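Local coordinates for protein biliverdin reductase (Synechocystis sp., PDB 5B3T) that probably reduces biliverdin to bilirubin with NADPH as electron donor, a step in the breakdown of heme, at residues A[264-269]-A[275-280]; A[187-192]-A[249-254]; A[145-150]-A[193-198]; A[226-229]-A[233-236]; A[105-110]-A[306-311]. All coordinates share one frame; numbering follows the deposited sequence.

Contact 1 (A[264-269]-A[275-280]); sequences GETGRL and ETEITV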
# COMPACT_ATOMS: atom_id res chain seq x y z
N GLY A 264 -4.83 -13.56 -9.68
CA GLY A 264 -3.47 -13.04 -9.62
C GLY A 264 -3.38 -11.81 -10.49
O GLY A 264 -4.25 -10.93 -10.45
N GLU A 265 -2.33 -11.74 -11.31
CA GLU A 265 -2.17 -10.67 -12.28
C GLU A 265 -2.77 -11.01 -13.65
O GLU A 265 -2.38 -10.40 -14.65
CB GLU A 265 -0.69 -10.31 -12.43
CG GLU A 265 -0.08 -9.65 -11.20
CD GLU A 265 0.24 -10.64 -10.09
OE1 GLU A 265 0.19 -11.86 -10.35
OE2 GLU A 265 0.54 -10.20 -8.96
N THR A 266 -3.69 -11.96 -13.70
CA THR A 266 -4.32 -12.39 -14.95
C THR A 266 -5.75 -11.88 -14.99
O THR A 266 -6.51 -12.10 -14.05
CB THR A 266 -4.30 -13.92 -15.06
OG1 THR A 266 -2.94 -14.38 -15.15
CG2 THR A 266 -5.07 -14.38 -16.28
N GLY A 267 -6.12 -11.22 -16.09
CA GLY A 267 -7.43 -10.61 -16.16
C GLY A 267 -8.23 -10.92 -17.41
O GLY A 267 -7.67 -11.03 -18.51
N ARG A 268 -9.55 -11.02 -17.27
CA ARG A 268 -10.42 -11.30 -18.41
C ARG A 268 -11.79 -10.62 -18.34
O ARG A 268 -12.51 -10.74 -17.35
CB ARG A 268 -10.59 -12.81 -18.59
CG ARG A 268 -9.34 -13.62 -18.29
CD ARG A 268 -9.65 -15.11 -18.23
NE ARG A 268 -10.67 -15.42 -17.24
CZ ARG A 268 -11.84 -15.99 -17.51
NH1 ARG A 268 -12.14 -16.32 -18.76
NH2 ARG A 268 -12.71 -16.23 -16.54
N LEU A 269 -12.14 -9.91 -19.41
CA LEU A 269 -13.42 -9.22 -19.52
C LEU A 269 -14.43 -10.19 -20.12
O LEU A 269 -14.15 -10.83 -21.14
CB LEU A 269 -13.29 -7.97 -20.40
CG LEU A 269 -14.61 -7.30 -20.80
CD1 LEU A 269 -15.36 -6.78 -19.58
CD2 LEU A 269 -14.36 -6.18 -21.80
N GLU A 275 -15.15 -13.33 -24.41
CA GLU A 275 -14.17 -13.30 -23.33
C GLU A 275 -12.93 -12.66 -23.92
O GLU A 275 -12.41 -13.11 -24.93
CB GLU A 275 -13.87 -14.71 -22.84
CG GLU A 275 -15.04 -15.67 -22.93
CD GLU A 275 -15.05 -16.69 -21.81
OE1 GLU A 275 -14.07 -16.73 -21.04
OE2 GLU A 275 -16.05 -17.43 -21.69
N THR A 276 -12.45 -11.59 -23.29
CA THR A 276 -11.29 -10.87 -23.79
C THR A 276 -10.18 -10.88 -22.75
O THR A 276 -10.42 -10.62 -21.56
CB THR A 276 -11.65 -9.43 -24.16
OG1 THR A 276 -12.82 -9.42 -24.97
CG2 THR A 276 -10.51 -8.78 -24.93
N GLU A 277 -8.96 -11.17 -23.19
CA GLU A 277 -7.80 -11.02 -22.32
C GLU A 277 -7.59 -9.54 -22.00
O GLU A 277 -7.84 -8.67 -22.83
CB GLU A 277 -6.55 -11.59 -22.98
CG GLU A 277 -5.64 -12.36 -22.04
CD GLU A 277 -6.24 -13.69 -21.60
OE1 GLU A 277 -6.51 -14.54 -22.47
OE2 GLU A 277 -6.44 -13.87 -20.37
N ILE A 278 -7.15 -9.27 -20.78
CA ILE A 278 -6.88 -7.91 -20.33
C ILE A 278 -5.38 -7.77 -20.11
O ILE A 278 -4.78 -8.55 -19.35
CB ILE A 278 -7.66 -7.56 -19.05
CG1 ILE A 278 -9.16 -7.52 -19.34
CG2 ILE A 278 -7.19 -6.22 -18.49
CD1 ILE A 278 -10.00 -7.23 -18.12
N THR A 279 -4.77 -6.78 -20.77
CA THR A 279 -3.35 -6.52 -20.59
C THR A 279 -3.11 -5.84 -19.25
O THR A 279 -3.67 -4.77 -18.98
CB THR A 279 -2.84 -5.64 -21.73
OG1 THR A 279 -3.09 -6.29 -22.99
CG2 THR A 279 -1.34 -5.40 -21.58
N VAL A 280 -2.30 -6.46 -18.40
CA VAL A 280 -1.96 -5.93 -17.09
C VAL A 280 -0.51 -5.46 -17.13
O VAL A 280 0.40 -6.26 -17.38
CB VAL A 280 -2.17 -6.97 -15.98
CG1 VAL A 280 -1.77 -6.39 -14.63
CG2 VAL A 280 -3.62 -7.43 -15.96
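Leu269 and Thr276 pair across a beta hairpin, strands 266-271 and 274-278, at one edge of the mixed sheet in the C-terminal alpha/beta domain. Backbone bonds hold the two strands together. Thr276 N donates to Leu269 O and Leu269 N returns the bond to Thr276 O, both 2.8 Å long. Further along, Ile278 N also bonds to Gly267 O at 2.9 Å, and beyond this the chains spread apart.

The apolar contacts sit on the side of Leu269 and Ile278. Ile278 keeps CG1 beside its backbone N and anti to the carbonyl carbon (chi1 -66°), which carries CD1 across the opposing backbone to within 3.7 Å of Leu269 N and 4.1 Å of Leu269 CB. Its CB also sits close by Gly267, where a side chain would be tight. The same isoleucine packs on Ala142 and Asn146 of helix 137-146, and with an alanine here a gap would probably open between hairpin and helix. Val280 packs on the backbone instead, its CG2 against Glu265 O at 3.5 Å, while the Glu265 carboxylate turns off to a salt bridge with Arg249.

Charged groups occupy the other side. Arg268 and Glu275 run side by side in the same direction, joined by a salt bridge of NH1 to OE1 at 3.0 Å; as a hydrogen bond it is weak, bent to 125° at the hydrogen. Glu277 crosses Arg268 lower down, its OE2 lying 3.6 Å from the Arg268 CG methylene.

Contact 2 (A[187-192]-A[249-254]); sequences SRISRF and RIFTLH. With PO4 (phosphate ion), chain D.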
# COMPACT_ATOMS: atom_id res chain seq x y z
N SER A 187 -7.63 -0.67 1.29
CA SER A 187 -7.10 0.40 0.45
C SER A 187 -7.39 0.13 -1.02
O SER A 187 -7.77 1.04 -1.76
CB SER A 187 -5.59 0.55 0.68
OG SER A 187 -5.03 1.47 -0.24
N ARG A 188 -7.24 -1.13 -1.45
CA ARG A 188 -7.52 -1.48 -2.84
C ARG A 188 -8.98 -1.24 -3.19
O ARG A 188 -9.30 -0.67 -4.24
CB ARG A 188 -7.13 -2.94 -3.09
CG ARG A 188 -5.64 -3.21 -3.06
CD ARG A 188 -5.03 -3.17 -4.45
NE ARG A 188 -5.25 -1.89 -5.12
CZ ARG A 188 -4.33 -0.94 -5.23
NH1 ARG A 188 -3.11 -1.13 -4.73
NH2 ARG A 188 -4.61 0.20 -5.85
N ILE A 189 -9.89 -1.68 -2.31
CA ILE A 189 -11.31 -1.62 -2.63
C ILE A 189 -11.86 -0.20 -2.55
O ILE A 189 -12.96 0.07 -3.06
CB ILE A 189 -12.10 -2.56 -1.71
CG1 ILE A 189 -13.42 -2.98 -2.35
CG2 ILE A 189 -12.36 -1.90 -0.35
CD1 ILE A 189 -13.26 -3.75 -3.64
N SER A 190 -11.13 0.73 -1.94
CA SER A 190 -11.64 2.06 -1.66
C SER A 190 -11.23 3.11 -2.68
O SER A 190 -11.62 4.27 -2.56
CB SER A 190 -11.17 2.52 -0.27
OG SER A 190 -9.80 2.88 -0.30
N ARG A 191 -10.44 2.73 -3.70
CA ARG A 191 -9.89 3.69 -4.64
C ARG A 191 -10.67 3.75 -5.94
O ARG A 191 -10.12 4.12 -6.99
CB ARG A 191 -8.41 3.38 -4.89
CG ARG A 191 -7.58 3.59 -3.64
CD ARG A 191 -6.18 3.02 -3.76
NE ARG A 191 -5.46 3.15 -2.49
CZ ARG A 191 -4.67 4.17 -2.18
NH1 ARG A 191 -4.51 5.17 -3.04
NH2 ARG A 191 -4.06 4.20 -1.00
N PHE A 192 -11.96 3.42 -5.90
CA PHE A 192 -12.88 3.63 -7.01
C PHE A 192 -14.05 4.52 -6.60
O PHE A 192 -15.13 4.45 -7.20
CB PHE A 192 -13.39 2.29 -7.55
CG PHE A 192 -12.29 1.29 -7.84
CD1 PHE A 192 -11.56 1.35 -9.01
CD2 PHE A 192 -12.01 0.29 -6.92
CE1 PHE A 192 -10.56 0.42 -9.27
CE2 PHE A 192 -11.01 -0.64 -7.18
CZ PHE A 192 -10.29 -0.57 -8.35
N ARG A 249 -6.11 -15.74 -4.91
CA ARG A 249 -5.85 -14.34 -5.26
C ARG A 249 -6.87 -13.96 -6.33
O ARG A 249 -6.60 -14.08 -7.53
CB ARG A 249 -4.41 -14.12 -5.75
CG ARG A 249 -3.38 -14.06 -4.64
CD ARG A 249 -2.17 -13.23 -5.06
NE ARG A 249 -1.46 -13.82 -6.19
CZ ARG A 249 -0.85 -13.11 -7.14
NH1 ARG A 249 -0.88 -11.78 -7.09
NH2 ARG A 249 -0.23 -13.72 -8.13
N ILE A 250 -8.03 -13.49 -5.88
CA ILE A 250 -9.16 -13.22 -6.76
C ILE A 250 -9.60 -11.77 -6.58
O ILE A 250 -9.68 -11.27 -5.45
CB ILE A 250 -10.34 -14.18 -6.48
CG1 ILE A 250 -9.92 -15.63 -6.71
CG2 ILE A 250 -11.54 -13.83 -7.35
CD1 ILE A 250 -9.56 -15.94 -8.14
N PHE A 251 -9.88 -11.10 -7.70
CA PHE A 251 -10.52 -9.78 -7.70
C PHE A 251 -11.56 -9.82 -8.82
O PHE A 251 -11.21 -9.72 -10.00
CB PHE A 251 -9.50 -8.66 -7.90
CG PHE A 251 -9.97 -7.32 -7.40
CD1 PHE A 251 -11.32 -7.04 -7.24
CD2 PHE A 251 -9.05 -6.32 -7.09
CE1 PHE A 251 -11.74 -5.81 -6.79
CE2 PHE A 251 -9.47 -5.09 -6.64
CZ PHE A 251 -10.82 -4.83 -6.48
N THR A 252 -12.82 -9.96 -8.45
CA THR A 252 -13.92 -10.09 -9.40
C THR A 252 -14.90 -8.94 -9.18
O THR A 252 -15.24 -8.62 -8.04
CB THR A 252 -14.64 -11.43 -9.23
OG1 THR A 252 -13.70 -12.49 -9.43
CG2 THR A 252 -15.77 -11.56 -10.24
N LEU A 253 -15.34 -8.33 -10.28
CA LEU A 253 -16.32 -7.25 -10.24
C LEU A 253 -17.41 -7.55 -11.26
O LEU A 253 -17.13 -7.69 -12.46
CB LEU A 253 -15.68 -5.89 -10.51
CG LEU A 253 -14.51 -5.49 -9.60
CD1 LEU A 253 -13.17 -5.87 -10.22
CD2 LEU A 253 -14.54 -4.01 -9.26
N HIS A 254 -18.66 -7.64 -10.80
CA HIS A 254 -19.80 -7.95 -11.64
C HIS A 254 -20.58 -6.67 -11.92
O HIS A 254 -21.00 -5.98 -10.98
CB HIS A 254 -20.71 -8.99 -10.99
CG HIS A 254 -20.07 -10.33 -10.79
ND1 HIS A 254 -19.86 -11.21 -11.82
CD2 HIS A 254 -19.63 -10.95 -9.66
CE1 HIS A 254 -19.29 -12.31 -11.35
NE2 HIS A 254 -19.14 -12.17 -10.04
P PO4 D . -0.06 -17.30 -7.17
O1 PO4 D . -0.66 -18.24 -8.19
O2 PO4 D . 0.88 -16.34 -7.87
O3 PO4 D . 0.70 -18.10 -6.15
O4 PO4 D . -1.16 -16.52 -6.49
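Phe251 points its CZ into the angle between Ile189 and Phe192, and this is the close-packed part of the contact. Ile189 CD1 comes within 3.9 Å of Phe251 CZ, the two side chains meeting on a slant. The isoleucine's chi1 of -156° swings CG1 away from the backbone N and so turns the end of the side chain toward the strand. Phe192 CE2 is looser, 4.3 Å from the same CZ. All three residues are buried, and no hydrogen bond joins the two segments; the join is purely apolar.

Two residues before Phe251 the side chain of Arg249 is exposed. It presents the edge of its guanidinium to a phosphate ion, probably taken up from the crystallisation liquor: NE donates to O4 at 2.7 Å, nearly straight at 172°, and NH2 to O2 at 2.9 Å.

Strand 248-255 lies inside the mixed sheet, and Phe251 rises from it to stack on Tyr158 of strand 153-163. Ile143 of helix 137-146 touches both phenylalanines, so the end of helix 183-189, helix 137-146 and the sheet meet round this one ring.

Contact 3 (A[145-150]-A[193-198]); sequences QNLGKI and TDLFGT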
# COMPACT_ATOMS: atom_id res chain seq x y z
N GLN A 145 -9.03 0.95 -16.17
CA GLN A 145 -9.13 1.09 -17.62
C GLN A 145 -10.31 0.34 -18.22
O GLN A 145 -10.61 0.56 -19.40
CB GLN A 145 -7.83 0.61 -18.27
CG GLN A 145 -6.70 1.62 -18.22
CD GLN A 145 -5.36 1.01 -18.58
OE1 GLN A 145 -5.29 0.05 -19.35
NE2 GLN A 145 -4.28 1.57 -18.03
N ASN A 146 -10.97 -0.54 -17.46
CA ASN A 146 -12.02 -1.38 -18.02
C ASN A 146 -13.34 -1.33 -17.25
O ASN A 146 -14.31 -1.95 -17.70
CB ASN A 146 -11.54 -2.83 -18.11
CG ASN A 146 -10.48 -3.03 -19.18
OD1 ASN A 146 -10.80 -3.13 -20.37
ND2 ASN A 146 -9.22 -3.10 -18.76
N LEU A 147 -13.40 -0.62 -16.12
CA LEU A 147 -14.66 -0.51 -15.39
C LEU A 147 -15.75 0.15 -16.23
O LEU A 147 -16.93 -0.21 -16.11
CB LEU A 147 -14.46 0.27 -14.09
CG LEU A 147 -14.19 -0.58 -12.84
CD1 LEU A 147 -13.92 0.31 -11.64
CD2 LEU A 147 -15.37 -1.50 -12.57
N GLY A 148 -15.37 1.09 -17.09
CA GLY A 148 -16.35 1.75 -17.94
C GLY A 148 -17.05 0.82 -18.91
O GLY A 148 -18.06 1.21 -19.50
N LYS A 149 -16.55 -0.40 -19.08
CA LYS A 149 -17.10 -1.35 -20.03
C LYS A 149 -18.22 -2.21 -19.45
O LYS A 149 -18.97 -2.81 -20.23
CB LYS A 149 -16.00 -2.27 -20.57
CG LYS A 149 -14.92 -1.58 -21.38
CD LYS A 149 -13.92 -2.61 -21.90
CE LYS A 149 -12.92 -2.01 -22.88
NZ LYS A 149 -12.18 -0.85 -22.29
N ILE A 150 -18.37 -2.29 -18.13
CA ILE A 150 -19.25 -3.28 -17.52
C ILE A 150 -20.48 -2.65 -16.88
O ILE A 150 -21.21 -3.33 -16.15
CB ILE A 150 -18.49 -4.16 -16.51
CG1 ILE A 150 -18.05 -3.34 -15.30
CG2 ILE A 150 -17.29 -4.81 -17.17
CD1 ILE A 150 -17.39 -4.18 -14.22
N THR A 193 -13.85 5.35 -5.58
CA THR A 193 -14.89 6.25 -5.10
C THR A 193 -15.48 7.07 -6.24
O THR A 193 -16.65 7.44 -6.21
CB THR A 193 -14.36 7.20 -4.01
OG1 THR A 193 -13.77 6.45 -2.95
CG2 THR A 193 -15.49 8.06 -3.46
N ASP A 194 -14.66 7.34 -7.25
CA ASP A 194 -15.10 8.11 -8.41
C ASP A 194 -16.30 7.45 -9.09
O ASP A 194 -17.14 8.12 -9.68
CB ASP A 194 -13.96 8.28 -9.40
CG ASP A 194 -14.42 8.84 -10.74
OD1 ASP A 194 -15.33 9.69 -10.74
OD2 ASP A 194 -13.87 8.42 -11.78
N LEU A 195 -16.36 6.12 -9.00
CA LEU A 195 -17.44 5.38 -9.59
C LEU A 195 -18.39 4.70 -8.63
O LEU A 195 -19.54 4.66 -8.86
CB LEU A 195 -16.85 4.32 -10.51
CG LEU A 195 -16.05 4.78 -11.73
CD1 LEU A 195 -14.89 3.88 -12.09
CD2 LEU A 195 -17.04 4.89 -12.89
N PHE A 196 -17.87 4.14 -7.56
CA PHE A 196 -18.69 3.40 -6.62
C PHE A 196 -19.35 4.29 -5.57
O PHE A 196 -20.26 3.82 -4.86
CB PHE A 196 -17.85 2.33 -5.91
CG PHE A 196 -17.25 1.31 -6.84
CD1 PHE A 196 -17.75 1.14 -8.13
CD2 PHE A 196 -16.19 0.52 -6.43
CE1 PHE A 196 -17.20 0.21 -8.98
CE2 PHE A 196 -15.64 -0.42 -7.29
CZ PHE A 196 -16.15 -0.58 -8.56
N GLY A 197 -18.92 5.54 -5.45
CA GLY A 197 -19.31 6.35 -4.32
C GLY A 197 -18.54 5.94 -3.08
O GLY A 197 -17.58 5.17 -3.14
N THR A 198 -18.97 6.46 -1.94
CA THR A 198 -18.31 6.14 -0.69
C THR A 198 -18.95 4.91 -0.05
O THR A 198 -20.06 4.51 -0.39
CB THR A 198 -18.35 7.33 0.27
OG1 THR A 198 -19.71 7.74 0.46
CG2 THR A 198 -17.55 8.50 -0.29
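The turn that ends helix 137-146 meets the short helix 193-196 through Leu147, on the helical layer that covers the mixed sheet of the C-terminal domain. Leu147 does all the touching from its side. Its CD1 is the shared point, 3.7 Å from Leu195 CD1 and 3.9 Å from Phe196 CZ. The second branch follows, with Leu147 CD2 4.2 Å from the same Phe196 CZ, so both methyls of the leucine reach the far end of the phenylalanine. The two side chains cross at about a right angle. Leu195 comes in more obliquely and also reaches back to the stem, its CD1 lying 4.1 Å from Leu147 CB.

Leu195 makes its contact on the exposed side. Leu147 and Phe196 are buried, and Phe192 adds its ring to both of them. Each segment is shaped by its own backbone: Ile150 N bonds to Leu147 O at 3.2 Å, while Gly197 N closes on Thr193 O at 3.1 Å. Gly197 then leaves the helix with a positive phi of 76°, a turn that suits glycine, and the chain runs on into strand 199-210.

The contact is far from the annotated nucleotide residues. It is helix-end packing of the sort an alpha/beta domain uses to roof one face of its sheet, here the sheet of the Gfo/Idh/MocA C-terminal domain.

Contact 4 (A[226-229]-A[233-236]); sequences LQFN and KAEV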
# COMPACT_ATOMS: atom_id res chain seq x y z
N LEU A 226 -19.04 -4.88 2.54
CA LEU A 226 -19.22 -3.44 2.38
C LEU A 226 -20.41 -3.16 1.48
O LEU A 226 -20.64 -3.86 0.49
CB LEU A 226 -17.97 -2.80 1.77
CG LEU A 226 -16.61 -3.09 2.41
CD1 LEU A 226 -15.50 -2.41 1.62
CD2 LEU A 226 -16.58 -2.63 3.86
N GLN A 227 -21.15 -2.11 1.82
CA GLN A 227 -22.20 -1.57 0.96
C GLN A 227 -21.84 -0.15 0.59
O GLN A 227 -21.63 0.70 1.47
CB GLN A 227 -23.57 -1.64 1.65
CG GLN A 227 -24.00 -3.06 1.96
CD GLN A 227 -25.39 -3.14 2.53
OE1 GLN A 227 -25.63 -3.86 3.51
NE2 GLN A 227 -26.33 -2.42 1.93
N PHE A 228 -21.74 0.11 -0.71
CA PHE A 228 -21.40 1.43 -1.22
C PHE A 228 -22.66 2.22 -1.53
O PHE A 228 -23.77 1.68 -1.60
CB PHE A 228 -20.54 1.32 -2.48
CG PHE A 228 -19.16 0.82 -2.23
CD1 PHE A 228 -18.93 -0.51 -1.93
CD2 PHE A 228 -18.07 1.67 -2.31
CE1 PHE A 228 -17.66 -0.99 -1.70
CE2 PHE A 228 -16.78 1.21 -2.09
CZ PHE A 228 -16.58 -0.13 -1.78
N ASN A 229 -22.48 3.52 -1.72
CA ASN A 229 -23.62 4.41 -1.84
C ASN A 229 -24.35 4.24 -3.16
O ASN A 229 -25.57 4.40 -3.21
CB ASN A 229 -23.17 5.86 -1.67
CG ASN A 229 -23.29 6.32 -0.26
OD1 ASN A 229 -24.35 6.15 0.35
ND2 ASN A 229 -22.22 6.88 0.30
N LYS A 233 -22.29 -3.99 -3.53
CA LYS A 233 -21.99 -4.86 -2.41
C LYS A 233 -20.65 -5.54 -2.68
O LYS A 233 -20.50 -6.23 -3.69
CB LYS A 233 -23.09 -5.91 -2.21
CG LYS A 233 -22.67 -7.08 -1.34
CD LYS A 233 -22.40 -6.63 0.09
CE LYS A 233 -22.88 -7.68 1.08
NZ LYS A 233 -23.40 -7.08 2.34
N ALA A 234 -19.69 -5.33 -1.79
CA ALA A 234 -18.34 -5.85 -1.97
C ALA A 234 -17.96 -6.74 -0.80
O ALA A 234 -18.28 -6.44 0.36
CB ALA A 234 -17.33 -4.71 -2.11
N GLU A 235 -17.27 -7.83 -1.11
CA GLU A 235 -16.71 -8.73 -0.11
C GLU A 235 -15.19 -8.61 -0.17
O GLU A 235 -14.61 -8.68 -1.26
CB GLU A 235 -17.15 -10.17 -0.36
CG GLU A 235 -18.65 -10.35 -0.47
CD GLU A 235 -19.04 -11.71 -1.00
OE1 GLU A 235 -18.16 -12.41 -1.53
OE2 GLU A 235 -20.23 -12.07 -0.90
N VAL A 236 -14.56 -8.40 0.98
CA VAL A 236 -13.12 -8.21 1.07
C VAL A 236 -12.58 -9.21 2.09
O VAL A 236 -12.91 -9.13 3.28
CB VAL A 236 -12.74 -6.77 1.46
CG1 VAL A 236 -11.23 -6.61 1.49
CG2 VAL A 236 -13.37 -5.78 0.50
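Leu226 and Ala234 form the hydrogen-bonded pair near the turn of a beta hairpin, strands 217-228 and 233-241, in the mixed sheet of the C-terminal domain. Two backbone bonds hold the pair. Leu226 N donates to Ala234 O at 2.8 Å, almost dead straight at 177°, and Ala234 N answers to Leu226 O at 2.9 Å. Leu226 O also receives a CA-H contact from Lys233 at 3.4 Å.

Apolar side chains gather on the buried side. Leu226 CD1 meets Val236 CG2 at 4.1 Å, the two crossing on a slant, and Phe228 turns an edge of its ring to the small Ala234, CE1 to CB at 3.8 Å. Ile189 of helix 183-189 lies over Leu226 and Val236, so these residues form the floor under that helix.

Gln227 and Lys233 share the other side as a non-hydrogen-bonded pair. Lys233 NZ, steered by bends at chi3 and chi4, stays 4.1 Å from both CG and OE1 of Gln227, too far for a hydrogen bond to the amide oxygen. Nearer the backbone, Lys233 sets off with CG trans to its own N (chi1 163°), and a bend at chi2 (66°) then lays CD 3.3 Å from Leu226 O.

Contact 5 (A[105-110]-A[306-311]); sequences YPLALT and VDLEAS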
# COMPACT_ATOMS: atom_id res chain seq x y z
N TYR A 105 1.77 3.00 0.86
CA TYR A 105 0.66 2.84 1.80
C TYR A 105 0.92 1.61 2.68
O TYR A 105 1.36 0.58 2.18
CB TYR A 105 -0.66 2.71 1.04
CG TYR A 105 -1.88 2.81 1.92
CD1 TYR A 105 -2.42 4.05 2.25
CD2 TYR A 105 -2.48 1.68 2.45
CE1 TYR A 105 -3.53 4.16 3.06
CE2 TYR A 105 -3.59 1.77 3.26
CZ TYR A 105 -4.11 3.01 3.56
OH TYR A 105 -5.22 3.11 4.37
N PRO A 106 0.63 1.70 3.99
CA PRO A 106 -0.17 2.66 4.77
C PRO A 106 0.45 4.03 5.03
O PRO A 106 1.67 4.20 5.05
CB PRO A 106 -0.35 1.94 6.10
CG PRO A 106 0.92 1.18 6.26
CD PRO A 106 1.29 0.72 4.87
N LEU A 107 -0.43 5.01 5.25
CA LEU A 107 -0.01 6.35 5.64
C LEU A 107 0.17 6.46 7.15
O LEU A 107 1.14 7.07 7.61
CB LEU A 107 -1.04 7.38 5.14
CG LEU A 107 -1.05 8.78 5.74
CD1 LEU A 107 0.26 9.51 5.48
CD2 LEU A 107 -2.23 9.58 5.17
N ALA A 108 -0.74 5.89 7.92
CA ALA A 108 -0.70 5.98 9.38
C ALA A 108 -1.64 4.93 9.96
O ALA A 108 -2.34 4.22 9.23
CB ALA A 108 -1.07 7.39 9.86
N LEU A 109 -1.66 4.85 11.29
CA LEU A 109 -2.49 3.87 11.98
C LEU A 109 -3.94 4.33 12.12
O LEU A 109 -4.84 3.49 12.21
CB LEU A 109 -1.91 3.55 13.35
CG LEU A 109 -0.57 2.80 13.38
CD1 LEU A 109 0.06 2.87 14.76
CD2 LEU A 109 -0.79 1.36 12.95
N THR A 110 -4.18 5.64 12.18
CA THR A 110 -5.52 6.17 12.34
C THR A 110 -5.71 7.37 11.42
O THR A 110 -4.74 8.01 11.01
CB THR A 110 -5.80 6.62 13.79
OG1 THR A 110 -5.03 7.78 14.09
CG2 THR A 110 -5.46 5.51 14.78
N VAL A 306 -1.69 12.66 -8.22
CA VAL A 306 -2.19 12.04 -7.00
C VAL A 306 -2.22 13.08 -5.88
O VAL A 306 -1.27 13.86 -5.71
CB VAL A 306 -1.30 10.85 -6.62
CG1 VAL A 306 -1.72 10.28 -5.27
CG2 VAL A 306 -1.35 9.77 -7.70
N ASP A 307 -3.31 13.09 -5.13
CA ASP A 307 -3.38 13.86 -3.90
C ASP A 307 -3.61 12.91 -2.73
O ASP A 307 -4.00 11.76 -2.91
CB ASP A 307 -4.47 14.95 -3.96
CG ASP A 307 -5.85 14.42 -3.62
OD1 ASP A 307 -6.22 13.33 -4.09
OD2 ASP A 307 -6.57 15.12 -2.88
N LEU A 308 -3.37 13.42 -1.52
CA LEU A 308 -3.42 12.59 -0.32
C LEU A 308 -4.82 12.07 -0.02
O LEU A 308 -4.96 11.14 0.79
CB LEU A 308 -2.89 13.38 0.87
CG LEU A 308 -2.37 12.58 2.07
CD1 LEU A 308 -1.17 11.74 1.66
CD2 LEU A 308 -2.02 13.50 3.22
N GLU A 309 -5.85 12.64 -0.65
CA GLU A 309 -7.22 12.32 -0.26
C GLU A 309 -7.56 10.85 -0.47
O GLU A 309 -8.33 10.28 0.31
CB GLU A 309 -8.20 13.20 -1.03
CG GLU A 309 -9.64 13.03 -0.60
CD GLU A 309 -9.80 13.04 0.91
OE1 GLU A 309 -9.29 13.98 1.56
OE2 GLU A 309 -10.43 12.10 1.44
N ALA A 310 -7.00 10.22 -1.50
CA ALA A 310 -7.30 8.81 -1.75
C ALA A 310 -6.77 7.92 -0.64
O ALA A 310 -7.45 6.98 -0.21
CB ALA A 310 -6.73 8.39 -3.10
N SER A 311 -5.56 8.20 -0.15
CA SER A 311 -5.02 7.42 0.96
C SER A 311 -5.70 7.76 2.28
O SER A 311 -5.81 6.90 3.15
CB SER A 311 -3.51 7.65 1.07
OG SER A 311 -2.84 7.17 -0.08
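Ser311, Leu107 and Tyr105 have the most surface buried here, and the closest approach is Tyr105 to Ser311. The tyrosine brings its ring edge to the first turn of helix 309-325: CE1 lies 3.6 Å from Ser311 O, near the ring plane, and CD1 is 3.9 Å from both CB and OG of the serine. No hydrogen bond crosses between the segments. The Ser311 hydroxyl instead has a weak bond from Arg191, whose guanidinium also makes a cation-pi contact with the Tyr105 ring.

With chi1 at -168°, CG of Tyr105 lies anti to the backbone N and the ring swings over to the helix. The peptide bond to Pro106 is cis, and Pro106 CB lies 4.2 Å above one ring face. Tyr105 is one of the residues that bind NADP(+), though none is bound here. Shortening Tyr105 to an alanine is likely to cost Arg191 its cation-pi partner and to take away the ring edge that lies against Ser311.

Leu107 sits two residues on, its CA 6.9 Å from that of Ser311. Its side chain meets Leu308, CD2 to CD1 at 4.3 Å, a light touch.

The loop joins strand 100-104 to helix 111-124 in the Rossmann domain, with strand 128-131 alongside. Leu308 and Ser311 rest on that strand, while Leu107 packs between helices 111-124 and 309-325, so the C-terminal helix closes against the nucleotide domain.

Contacts 1 to 4 lie in the C-terminal alpha/beta domain, whereas contact 5 ties the Rossmann domain to helix 309-325 and encloses the other four along the chain. Inside it contacts 2 and 3 cross, contact 4 is nested in the loop closed by contact 2, and contact 1 opens after contacts 2, 3 and 4 have closed. Contacts 1, 2 and 4 reach the same mixed sheet: contact 1 at one edge, contact 4 about 23 Å away between centres, contact 2 between them. Contact 3 roofs that sheet, its centre about 11 Å from contact 2. Ile189 links contact 2 to contact 4, Arg249 with Glu265 to contact 1, and Arg191 with Tyr105 to contact 5, connecting sheet packing to the NADP(+) site.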